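Local coordinates for protein PP1b (Porcine reproductive and respiratory syndrome virus, PDB 6JDR) that probably unwinds RNA and DNA duplexes with 5' to 3' polarity at the expense of ATP, as the zinc-binding helicase part of an arterivirus replicase polyprotein, at residues Y313-T318 with A337-V342; W277-N282 with A360-R365. The protein carries 1 engineered substitution. One frame throughout, in Å; residues are numbered along the deposited sequence.

Contact 1: residues Y313-T318 with A337-V342; sequences YGQVLT and ATFDVV
Gln315 and Val342 pair as a parallel beta bridge, joined by a hydrogen bond from Gln315 N to Val341 O (3.3 Å, 153° at the hydrogen). A CH···O contact from Val342 CA to Gln315 O, also 3.3 Å, accompanies the bridge, whose other backbone bond joins Gln315 to Thr343. One residue earlier, Gly314 CA makes a CH···O contact of 3.6 Å with Val341 O, on the side of Gly314 where a side chain would otherwise start. The aliphatic part of Gln315 covers one face of Phe339. Its CB sits over the middle of the ring, 3.8 Å from the centroid and almost on the ring normal, as a CH-pi contact, and CG continues outward to Phe339 CZ at 3.7 Å. CG is anti to the backbone N (chi1 179°); beyond it the chain bends, and NE2 turns back to Val316 O in a nearly straight bond of 3.0 Å lying in the amide plane. Ser327 O takes a second bond from NE2. Elsewhere the packing is apolar: Leu317 CD1 presses on Val342 CG1, and Tyr313 CB lies 4.1 Å from Val341 CG1, while the tyrosine ring leads away to meet Phe369. The pairing belongs to a parallel sheet consistent with the second RecA-like domain of a superfamily 1 helicase, where strand 315-318 runs between 342-345 and 329-330.

Contact 2: residues W277-N282 with A360-R365; sequences WRFGQN and AITRAR
Arg278, Arg365 and Phe279 supply most of the buried surface where the loop ahead of helix 281-287 meets the turn that follows helix 354-361; segment 360-365, helix end and turn together, has the sequence AITRAR, matching motif VI of superfamily 1 helicases. Arg365 lies beside the backbone of 277-278. Its CA makes a CH···O contact of 3.4 Å with Arg278 O, and the same oxygen lies over one face of the Arg365 guanidinium. CG is anti to the backbone N (chi1 -174°), and the chain stays extended through CD before it bends at chi3. NH1 then has Trp277 O at the guanidinium edge, but at 3.2 Å and 123° the bond is weak. The Phe279 ring lies alongside Thr362, pointing the same way, with CE1 3.9 Å from Thr362 CB, while Ala364 O stands at the ring edge, 3.7 Å from Phe279 CB. Cys284 and Ile287 of helix 281-287 also touch this ring. Thr362 OG1, just past the helix, has its strongest partner in Leu358 O, with Val359 O also close, and accepts an in-plane bond from Arg363 NH2 (2.8 Å, 175°), which steadies that guanidinium. Arg278 NH1 comes within 4.2 Å of Arg363 NH2, two like charges that water 1 probably helps to accommodate: it accepts from Arg278 NH1 at 2.8 Å and, weakly, from Arg363 NH1 at 3.4 Å.

Overall arrangement
From the N terminus, the zinc-binding region and the sheet holding strand 270-276 come first; 277-282 then leads out of that strand into helix 281-287. Contact 2 opens here and closes, with 77 residues between, at 360-365. Nested inside this loop, contact 1 closes a shorter one of 18 residues between 313-318 and 337-342, which includes strand 329-330. Their centres are about 11 Å apart and the two contacts touch: Phe339 N probably bonds to Arg363 O, and Val342 packs on Ala364. Contact 1 thus knits neighbouring strands of the five-stranded parallel sheet, whereas contact 2 ties the segment leaving the seven-stranded sheet to the turn between helix 354-361 and strand 367-371.

Contact 1: residues Y313-T318 with A337-V342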
ATOM      1  N   TYR A 313      34.709  22.483   1.136  1.00 74.46           N
ATOM      2  CA  TYR A 313      34.011  21.958   2.310  1.00 72.18           C
ATOM      3  C   TYR A 313      34.074  20.434   2.358  1.00 69.77           C
ATOM      4  O   TYR A 313      33.676  19.760   1.409  1.00 68.78           O
ATOM      5  CB  TYR A 313      32.550  22.415   2.324  1.00 72.77           C
ATOM      6  CG  TYR A 313      32.345  23.911   2.490  1.00 73.47           C
ATOM      7  CD1 TYR A 313      33.170  24.672   3.320  1.00 74.60           C
ATOM      8  CD2 TYR A 313      31.296  24.559   1.844  1.00 73.47           C
ATOM      9  CE1 TYR A 313      32.969  26.034   3.477  1.00 74.79           C
ATOM     10  CE2 TYR A 313      31.087  25.920   2.001  1.00 74.54           C
ATOM     11  CZ  TYR A 313      31.928  26.653   2.817  1.00 74.52           C
ATOM     12  OH  TYR A 313      31.727  28.004   2.975  1.00 75.37           O
ATOM     13  N   GLY A 314      34.572  19.899   3.472  1.00 67.31           N
ATOM     14  CA  GLY A 314      34.707  18.455   3.649  1.00 66.59           C
ATOM     15  C   GLY A 314      35.714  17.869   2.680  1.00 66.31           C
ATOM     16  O   GLY A 314      36.655  18.548   2.277  1.00 69.89           O
ATOM     17  N   GLN A 315      35.514  16.610   2.304  1.00 65.60           N
ATOM     18  CA  GLN A 315      36.358  15.969   1.301  1.00 64.55           C
ATOM     19  C   GLN A 315      35.933  16.420  -0.091  1.00 62.89           C
ATOM     20  O   GLN A 315      34.759  16.319  -0.444  1.00 63.74           O
ATOM     21  CB  GLN A 315      36.258  14.445   1.405  1.00 65.72           C
ATOM     22  CG  GLN A 315      37.091  13.684   0.380  1.00 67.28           C
ATOM     23  CD  GLN A 315      38.569  14.018   0.463  1.00 68.86           C
ATOM     24  OE1 GLN A 315      39.219  13.735   1.468  1.00 70.60           O
ATOM     25  NE2 GLN A 315      39.107  14.626  -0.592  1.00 70.08           N
ATOM     26  N   VAL A 316      36.886  16.917  -0.877  1.00 60.41           N
ATOM     27  CA  VAL A 316      36.613  17.318  -2.254  1.00 58.17           C
ATOM     28  C   VAL A 316      36.731  16.111  -3.178  1.00 56.33           C
ATOM     29  O   VAL A 316      37.685  15.332  -3.080  1.00 55.68           O
ATOM     30  CB  VAL A 316      37.575  18.427  -2.730  1.00 58.34           C
ATOM     31  CG1 VAL A 316      37.342  18.755  -4.202  1.00 57.59           C
ATOM     32  CG2 VAL A 316      37.411  19.674  -1.872  1.00 59.56           C
ATOM     33  N   LEU A 317      35.754  15.968  -4.071  1.00 54.01           N
ATOM     34  CA  LEU A 317      35.728  14.888  -5.048  1.00 52.47           C
ATOM     35  C   LEU A 317      35.660  15.476  -6.443  1.00 49.66           C
ATOM     36  O   LEU A 317      35.000  16.492  -6.655  1.00 46.80           O
ATOM     37  CB  LEU A 317      34.510  13.994  -4.824  1.00 53.99           C
ATOM     38  CG  LEU A 317      34.409  13.284  -3.475  1.00 56.57           C
ATOM     39  CD1 LEU A 317      33.128  12.462  -3.408  1.00 58.16           C
ATOM     40  CD2 LEU A 317      35.623  12.397  -3.238  1.00 56.65           C
ATOM     41  N   THR A 318      36.337  14.833  -7.392  1.00 47.89           N
ATOM     42  CA  THR A 318      36.331  15.288  -8.780  1.00 47.80           C
ATOM     43  C   THR A 318      36.620  14.118  -9.724  1.00 46.97           C
ATOM     44  O   THR A 318      37.400  13.236  -9.386  1.00 49.95           O
ATOM     45  CB  THR A 318      37.345  16.436  -8.996  1.00 48.31           C
ATOM     46  OG1 THR A 318      37.238  16.940 -10.335  1.00 49.07           O
ATOM     47  CG2 THR A 318      38.775  15.971  -8.730  1.00 48.30           C
ATOM     48  N   ALA A 337      34.428   4.666   0.937  1.00 76.41           N
ATOM     49  CA  ALA A 337      34.755   5.673   1.945  1.00 74.73           C
ATOM     50  C   ALA A 337      33.517   6.500   2.270  1.00 73.10           C
ATOM     51  O   ALA A 337      32.653   6.691   1.415  1.00 73.18           O
ATOM     52  CB  ALA A 337      35.880   6.569   1.450  1.00 75.62           C
ATOM     53  N   THR A 338      33.446   6.991   3.505  1.00 71.22           N
ATOM     54  CA  THR A 338      32.284   7.735   3.993  1.00 70.13           C
ATOM     55  C   THR A 338      32.725   9.007   4.707  1.00 70.85           C
ATOM     56  O   THR A 338      33.698   8.994   5.464  1.00 70.75           O
ATOM     57  CB  THR A 338      31.453   6.887   4.978  1.00 69.33           C
ATOM     58  OG1 THR A 338      31.105   5.640   4.366  1.00 68.51           O
ATOM     59  CG2 THR A 338      30.182   7.622   5.395  1.00 69.10           C
ATOM     60  N   PHE A 339      31.999  10.096   4.469  1.00 69.97           N
ATOM     61  CA  PHE A 339      32.314  11.396   5.058  1.00 70.48           C
ATOM     62  C   PHE A 339      31.048  12.067   5.569  1.00 72.97           C
ATOM     63  O   PHE A 339      29.938  11.629   5.265  1.00 77.16           O
ATOM     64  CB  PHE A 339      32.993  12.302   4.023  1.00 68.69           C
ATOM     65  CG  PHE A 339      34.101  11.630   3.264  1.00 66.98           C
ATOM     66  CD1 PHE A 339      35.387  11.580   3.784  1.00 67.92           C
ATOM     67  CD2 PHE A 339      33.858  11.040   2.031  1.00 65.57           C
ATOM     68  CE1 PHE A 339      36.412  10.955   3.086  1.00 67.92           C
ATOM     69  CE2 PHE A 339      34.875  10.413   1.328  1.00 65.91           C
ATOM     70  CZ  PHE A 339      36.155  10.369   1.855  1.00 67.06           C
ATOM     71  N   ASP A 340      31.223  13.127   6.351  1.00 73.73           N
ATOM     72  CA  ASP A 340      30.101  13.938   6.809  1.00 74.27           C
ATOM     73  C   ASP A 340      29.731  14.938   5.729  1.00 72.64           C
ATOM     74  O   ASP A 340      28.570  15.033   5.330  1.00 74.89           O
ATOM     75  CB  ASP A 340      30.452  14.677   8.101  1.00 76.77           C
ATOM     76  CG  ASP A 340      30.691  13.737   9.269  1.00 80.52           C
ATOM     77  OD1 ASP A 340      30.728  12.503   9.058  1.00 84.09           O
ATOM     78  OD2 ASP A 340      30.842  14.235  10.407  1.00 82.56           O
ATOM     79  N   VAL A 341      30.731  15.685   5.266  1.00 70.19           N
ATOM     80  CA  VAL A 341      30.548  16.670   4.208  1.00 67.44           C
ATOM     81  C   VAL A 341      31.419  16.299   3.017  1.00 64.87           C
ATOM     82  O   VAL A 341      32.483  15.697   3.178  1.00 64.57           O
ATOM     83  CB  VAL A 341      30.912  18.092   4.680  1.00 68.37           C
ATOM     84  CG1 VAL A 341      30.547  19.124   3.615  1.00 68.07           C
ATOM     85  CG2 VAL A 341      30.217  18.408   5.997  1.00 69.11           C
ATOM     86  N   VAL A 342      30.946  16.648   1.823  1.00 61.68           N
ATOM     87  CA  VAL A 342      31.657  16.365   0.578  1.00 59.04           C
ATOM     88  C   VAL A 342      31.448  17.527  -0.383  1.00 56.93           C
ATOM     89  O   VAL A 342      30.413  18.188  -0.345  1.00 57.16           O
ATOM     90  CB  VAL A 342      31.144  15.062  -0.068  1.00 59.77           C
ATOM     91  CG1 VAL A 342      31.706  14.877  -1.471  1.00 61.13           C
ATOM     92  CG2 VAL A 342      31.484  13.863   0.805  1.00 59.62           C
TER

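Contact 2: residues W277-N282 with A360-R365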
ATOM      1  N   TRP A 277      20.873   4.025   6.349  1.00 73.26           N
ATOM      2  CA  TRP A 277      21.341   4.765   7.524  1.00 77.80           C
ATOM      3  C   TRP A 277      22.460   5.760   7.209  1.00 77.77           C
ATOM      4  O   TRP A 277      22.881   6.514   8.089  1.00 78.47           O
ATOM      5  CB  TRP A 277      21.823   3.782   8.598  1.00 80.66           C
ATOM      6  CG  TRP A 277      20.735   2.900   9.144  1.00 83.99           C
ATOM      7  CD1 TRP A 277      20.415   1.638   8.730  1.00 85.05           C
ATOM      8  CD2 TRP A 277      19.824   3.217  10.205  1.00 85.88           C
ATOM      9  NE1 TRP A 277      19.362   1.150   9.466  1.00 86.54           N
ATOM     10  CE2 TRP A 277      18.980   2.099  10.378  1.00 86.48           C
ATOM     11  CE3 TRP A 277      19.639   4.337  11.025  1.00 87.04           C
ATOM     12  CZ2 TRP A 277      17.967   2.068  11.341  1.00 86.67           C
ATOM     13  CZ3 TRP A 277      18.631   4.305  11.982  1.00 87.24           C
ATOM     14  CH2 TRP A 277      17.809   3.177  12.130  1.00 86.49           C
ATOM     15  N   ARG A 278      22.929   5.776   5.962  1.00 76.15           N
ATOM     16  CA  ARG A 278      24.109   6.557   5.588  1.00 74.88           C
ATOM     17  C   ARG A 278      23.784   7.972   5.118  1.00 71.05           C
ATOM     18  O   ARG A 278      24.598   8.874   5.289  1.00 70.70           O
ATOM     19  CB  ARG A 278      24.913   5.824   4.511  1.00 79.08           C
ATOM     20  CG  ARG A 278      25.590   4.557   5.009  1.00 83.16           C
ATOM     21  CD  ARG A 278      26.509   3.969   3.950  1.00 87.61           C
ATOM     22  NE  ARG A 278      25.767   3.471   2.792  1.00 90.84           N
ATOM     23  CZ  ARG A 278      26.317   3.091   1.638  1.00 95.07           C
ATOM     24  NH1 ARG A 278      27.635   3.149   1.457  1.00 95.12           N
ATOM     25  NH2 ARG A 278      25.539   2.652   0.653  1.00 96.23           N
ATOM     26  N   PHE A 279      22.609   8.165   4.523  1.00 67.78           N
ATOM     27  CA  PHE A 279      22.213   9.481   4.006  1.00 62.92           C
ATOM     28  C   PHE A 279      20.697   9.655   3.975  1.00 61.88           C
ATOM     29  O   PHE A 279      19.941   8.694   4.119  1.00 62.37           O
ATOM     30  CB  PHE A 279      22.807   9.719   2.607  1.00 62.05           C
ATOM     31  CG  PHE A 279      22.746   8.516   1.702  1.00 59.99           C
ATOM     32  CD1 PHE A 279      23.889   7.771   1.440  1.00 59.55           C
ATOM     33  CD2 PHE A 279      21.549   8.125   1.113  1.00 59.00           C
ATOM     34  CE1 PHE A 279      23.841   6.662   0.610  1.00 59.20           C
ATOM     35  CE2 PHE A 279      21.494   7.017   0.282  1.00 58.84           C
ATOM     36  CZ  PHE A 279      22.642   6.284   0.030  1.00 58.73           C
ATOM     37  N   GLY A 280      20.267  10.895   3.772  1.00 61.96           N
ATOM     38  CA  GLY A 280      18.855  11.250   3.824  1.00 62.67           C
ATOM     39  C   GLY A 280      18.011  10.722   2.682  1.00 62.00           C
ATOM     40  O   GLY A 280      18.528  10.169   1.708  1.00 63.40           O
ATOM     41  N   GLN A 281      16.702  10.917   2.810  1.00 61.12           N
ATOM     42  CA  GLN A 281      15.728  10.395   1.857  1.00 60.60           C
ATOM     43  C   GLN A 281      15.886  11.004   0.464  1.00 59.66           C
ATOM     44  O   GLN A 281      15.708  10.312  -0.539  1.00 60.01           O
ATOM     45  CB  GLN A 281      14.301  10.641   2.371  1.00 60.29           C
ATOM     46  CG  GLN A 281      13.205   9.960   1.563  1.00 58.97           C
ATOM     47  CD  GLN A 281      13.402   8.459   1.467  1.00 59.32           C
ATOM     48  OE1 GLN A 281      13.679   7.788   2.466  1.00 57.02           O
ATOM     49  NE2 GLN A 281      13.270   7.923   0.259  1.00 59.27           N
ATOM     50  N   ASN A 282      16.206  12.295   0.410  1.00 57.92           N
ATOM     51  CA  ASN A 282      16.410  12.994  -0.867  1.00 57.66           C
ATOM     52  C   ASN A 282      17.501  12.353  -1.730  1.00 57.10           C
ATOM     53  O   ASN A 282      17.406  12.354  -2.961  1.00 54.09           O
ATOM     54  CB  ASN A 282      16.728  14.476  -0.634  1.00 58.30           C
ATOM     55  CG  ASN A 282      17.964  14.686   0.229  1.00 59.48           C
ATOM     56  OD1 ASN A 282      18.163  13.999   1.234  1.00 59.75           O
ATOM     57  ND2 ASN A 282      18.797  15.643  -0.160  1.00 60.45           N
ATOM     58  N   ALA A 360      29.740   9.535  -6.176  1.00 50.08           N
ATOM     59  CA  ALA A 360      29.951  10.876  -5.616  1.00 51.43           C
ATOM     60  C   ALA A 360      28.818  11.339  -4.700  1.00 51.63           C
ATOM     61  O   ALA A 360      29.065  11.953  -3.661  1.00 53.53           O
ATOM     62  CB  ALA A 360      30.154  11.885  -6.737  1.00 51.30           C
ATOM     63  N   ILE A 361      27.582  11.046  -5.091  1.00 51.59           N
ATOM     64  CA  ILE A 361      26.406  11.455  -4.327  1.00 51.49           C
ATOM     65  C   ILE A 361      26.246  10.644  -3.038  1.00 51.81           C
ATOM     66  O   ILE A 361      25.680  11.136  -2.060  1.00 53.29           O
ATOM     67  CB  ILE A 361      25.131  11.332  -5.192  1.00 53.31           C
ATOM     68  CG1 ILE A 361      25.197  12.303  -6.381  1.00 53.59           C
ATOM     69  CG2 ILE A 361      23.871  11.579  -4.371  1.00 53.67           C
ATOM     70  CD1 ILE A 361      25.425  13.749  -6.003  1.00 54.30           C
ATOM     71  N   THR A 362      26.758   9.416  -3.026  1.00 52.37           N
ATOM     72  CA  THR A 362      26.548   8.505  -1.903  1.00 54.42           C
ATOM     73  C   THR A 362      27.721   8.422  -0.910  1.00 57.04           C
ATOM     74  O   THR A 362      27.771   7.501  -0.095  1.00 57.54           O
ATOM     75  CB  THR A 362      26.231   7.089  -2.416  1.00 53.34           C
ATOM     76  OG1 THR A 362      27.304   6.632  -3.248  1.00 53.01           O
ATOM     77  CG2 THR A 362      24.929   7.084  -3.206  1.00 53.12           C
ATOM     78  N   ARG A 363      28.656   9.370  -0.973  1.00 59.54           N
ATOM     79  CA  ARG A 363      29.757   9.432  -0.007  1.00 60.94           C
ATOM     80  C   ARG A 363      29.370  10.221   1.247  1.00 62.81           C
ATOM     81  O   ARG A 363      29.776   9.868   2.354  1.00 64.03           O
ATOM     82  CB  ARG A 363      30.999  10.083  -0.624  1.00 61.14           C
ATOM     83  CG  ARG A 363      31.551   9.420  -1.875  1.00 61.56           C
ATOM     84  CD  ARG A 363      31.780   7.930  -1.689  1.00 62.48           C
ATOM     85  NE  ARG A 363      30.566   7.145  -1.916  1.00 63.48           N
ATOM     86  CZ  ARG A 363      30.402   5.872  -1.555  1.00 64.80           C
ATOM     87  NH1 ARG A 363      31.369   5.204  -0.934  1.00 64.38           N
ATOM     88  NH2 ARG A 363      29.254   5.261  -1.818  1.00 65.81           N
ATOM     89  N   ALA A 364      28.601  11.292   1.064  1.00 64.33           N
ATOM     90  CA  ALA A 364      28.298  12.226   2.148  1.00 66.48           C
ATOM     91  C   ALA A 364      27.199  11.724   3.074  1.00 68.96           C
ATOM     92  O   ALA A 364      26.315  10.968   2.661  1.00 69.30           O
ATOM     93  CB  ALA A 364      27.910  13.582   1.582  1.00 67.42           C
ATOM     94  N   ARG A 365      27.261  12.172   4.326  1.00 70.99           N
ATOM     95  CA  ARG A 365      26.272  11.823   5.339  1.00 71.99           C
ATOM     96  C   ARG A 365      25.295  12.974   5.573  1.00 72.06           C
ATOM     97  O   ARG A 365      24.082  12.786   5.490  1.00 72.29           O
ATOM     98  CB  ARG A 365      26.975  11.450   6.646  1.00 73.86           C
ATOM     99  CG  ARG A 365      26.052  10.926   7.734  1.00 76.11           C
ATOM    100  CD  ARG A 365      26.839  10.471   8.953  1.00 77.11           C
ATOM    101  NE  ARG A 365      27.524   9.196   8.735  1.00 77.14           N
ATOM    102  CZ  ARG A 365      26.937   7.998   8.753  1.00 77.12           C
ATOM    103  NH1 ARG A 365      25.627   7.878   8.966  1.00 76.18           N
ATOM    104  NH2 ARG A 365      27.667   6.907   8.545  1.00 77.05           N
TER
HETATM  105  O   HOH W   1      29.898   2.335  -0.012  1.00 51.60           O